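Local coordinates for hellethionin-D (Helleborus purpurascens, PDB 3SZS), which is a small secreted plant defence toxin that seems to act at the cell membrane of animal cells, although its precise function is unknown, at residues Asn14-Thr19 with Gly27-Cys32. Residues are numbered along the deposited sequence; the frame is centred on the assembly and turned at random.
With NA (sodium ion), chain L.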
loop_
_atom_site.group_PDB
_atom_site.type_symbol
_atom_site.label_atom_id
_atom_site.label_comp_id
_atom_site.label_asym_id
_atom_site.label_seq_id
_atom_site.Cartn_x
_atom_site.Cartn_y
_atom_site.Cartn_z
ATOM N N ASN A 14 0.236 1.722 -5.699
ATOM C CA ASN A 14 -0.345 1.199 -6.938
ATOM C C ASN A 14 0.679 1.010 -8.060
ATOM O O ASN A 14 0.672 -0.025 -8.731
ATOM C CB ASN A 14 -1.499 2.072 -7.426
ATOM C CG ASN A 14 -2.691 2.036 -6.489
ATOM O OD1 ASN A 14 -2.836 1.120 -5.676
ATOM N ND2 ASN A 14 -3.547 3.040 -6.592
ATOM N N ALA A 15 1.557 1.997 -8.256
ATOM C CA ALA A 15 2.590 1.900 -9.297
ATOM C C ALA A 15 3.568 0.767 -8.976
ATOM O O ALA A 15 3.970 0.008 -9.865
ATOM C CB ALA A 15 3.327 3.229 -9.466
ATOM N N CYS A 16 3.933 0.661 -7.698
ATOM C CA CYS A 16 4.790 -0.405 -7.203
ATOM C C CYS A 16 4.188 -1.768 -7.531
ATOM O O CYS A 16 4.868 -2.644 -8.075
ATOM C CB CYS A 16 4.980 -0.254 -5.685
ATOM S SG CYS A 16 5.932 -1.530 -4.858
ATOM N N ARG A 17 2.906 -1.950 -7.208
ATOM C CA ARG A 17 2.249 -3.235 -7.478
ATOM C C ARG A 17 2.175 -3.532 -8.967
ATOM O O ARG A 17 2.453 -4.663 -9.406
ATOM C CB ARG A 17 0.843 -3.249 -6.887
ATOM C CG ARG A 17 0.842 -3.235 -5.382
ATOM C CD ARG A 17 1.184 -4.600 -4.824
ATOM N NE ARG A 17 0.055 -5.520 -4.942
ATOM C CZ ARG A 17 0.150 -6.837 -5.112
ATOM N NH1 ARG A 17 1.331 -7.444 -5.222
ATOM N NH2 ARG A 17 -0.958 -7.551 -5.186
ATOM N N PHE A 18 1.797 -2.515 -9.736
ATOM C CA PHE A 18 1.618 -2.667 -11.188
ATOM C C PHE A 18 2.918 -3.087 -11.889
ATOM O O PHE A 18 2.883 -3.864 -12.852
ATOM C CB PHE A 18 1.115 -1.359 -11.793
ATOM C CG PHE A 18 0.628 -1.489 -13.208
ATOM C CD1 PHE A 18 -0.662 -1.929 -13.472
ATOM C CD2 PHE A 18 1.461 -1.172 -14.280
ATOM C CE1 PHE A 18 -1.121 -2.043 -14.787
ATOM C CE2 PHE A 18 1.002 -1.288 -15.603
ATOM C CZ PHE A 18 -0.282 -1.714 -15.851
ATOM N N THR A 19 4.058 -2.564 -11.430
ATOM C CA THR A 19 5.340 -2.886 -12.073
ATOM C C THR A 19 6.048 -4.106 -11.439
ATOM O O THR A 19 7.246 -4.324 -11.668
ATOM C CB THR A 19 6.290 -1.670 -12.127
ATOM O OG1 THR A 19 6.655 -1.274 -10.803
ATOM C CG2 THR A 19 5.632 -0.496 -12.864
ATOM N N GLY A 27 4.377 -2.301 0.582
ATOM C CA GLY A 27 4.080 -1.739 1.890
ATOM C C GLY A 27 5.302 -1.085 2.495
ATOM O O GLY A 27 5.200 -0.031 3.116
ATOM N N ILE A 28 6.454 -1.724 2.320
ATOM C CA ILE A 28 7.716 -1.233 2.863
ATOM C C ILE A 28 8.171 0.022 2.136
ATOM O O ILE A 28 8.521 1.021 2.773
ATOM C CB ILE A 28 8.853 -2.297 2.808
ATOM C CG1 ILE A 28 8.601 -3.386 3.844
ATOM C CG2 ILE A 28 10.249 -1.656 3.076
ATOM C CD1 ILE A 28 9.503 -4.623 3.646
ATOM N N LEU A 29 8.149 -0.029 0.808
ATOM C CA LEU A 29 8.668 1.081 -0.004
ATOM C C LEU A 29 7.785 2.323 0.090
ATOM O O LEU A 29 8.290 3.456 0.082
ATOM C CB LEU A 29 8.852 0.647 -1.468
ATOM C CG LEU A 29 9.854 -0.505 -1.653
ATOM C CD1 LEU A 29 9.975 -0.917 -3.114
ATOM C CD2 LEU A 29 11.218 -0.145 -1.092
ATOM N N CYS A 30 6.474 2.118 0.197
ATOM C CA CYS A 30 5.518 3.233 0.159
ATOM C C CYS A 30 4.935 3.609 1.518
ATOM O O CYS A 30 4.007 4.421 1.595
ATOM C CB CYS A 30 4.399 2.884 -0.831
ATOM S SG CYS A 30 5.040 2.557 -2.498
ATOM N N ASP A 31 5.500 3.057 2.591
ATOM C CA ASP A 31 4.948 3.231 3.934
ATOM C C ASP A 31 3.431 2.897 3.925
ATOM O O ASP A 31 2.595 3.746 4.221
ATOM C CB ASP A 31 5.216 4.667 4.449
ATOM C CG ASP A 31 6.642 4.873 5.011
ATOM O OD1 ASP A 31 7.414 3.902 5.144
ATOM O OD2 ASP A 31 6.983 6.031 5.353
ATOM N N CYS A 32 3.083 1.669 3.524
ATOM C CA CYS A 32 1.679 1.197 3.588
ATOM C C CYS A 32 1.577 -0.145 4.313
ATOM O O CYS A 32 2.591 -0.810 4.557
ATOM C CB CYS A 32 1.051 1.067 2.191
ATOM S SG CYS A 32 1.144 2.558 1.172
HETATM NA NA NA L . 2.610 -7.110 -8.411
HETATM O O HOH W 1 0.113 -7.984 -8.764
#
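Cys16 meets Leu29 and Cys30 where two helices are joined through sulfur rather than through hydrogen bonds. No hydrogen bond links 14-19 to 27-32, and together they bury only about 105 Å². The closer part is built round the cystines: CB of Cys16 lies 4.2 Å from SG of Cys30, while the Cys16 and Cys30 CA atoms remain 8.2 Å apart. A chi1 of 177° swings the Cys16 sulfur away from its own backbone N, toward its disulfide partner Cys26, on helix 23-29 just ahead of the partner segment. Cys30, the buried member of the trio, is tied back to Cys12 on the first helix, so a second disulfide, at the C-terminal end of helix 23-29, backs up the first. Leu29 closes the exposed margin more loosely, its CD1 methyl 4.4 Å from SG of Cys16.

The far end of 14-19 instead turns to solvent and a sodium ion. Ala15 O accepts from Thr19 twice, from N at 3.0 Å and from OG1 at 3.1 Å; the two donors approach opposite faces of the carbonyl plane and fasten the last helical turn. Arg17 O binds the sodium ion at 2.6 Å, with a water 2.7 Å from the metal and Gly21 O as a further ligand. The Arg17 side chain, bent at chi2 (-77°) and chi3 (-76°), puts that water over one guanidinium face, displaced toward its rim, and it also touches Gln23 and Cys26.

In the second segment, Cys32 N reaches back to Gly27 O at 2.7 Å across the left-handed Asp31, turning the chain out of helix 23-29. The contact thus lies in the helical hairpin of the thionin fold, 7-18 with 23-29; strand 32-34 then pairs antiparallel with strand 2-4, where Cys32 is disulfide-bonded to Cys4.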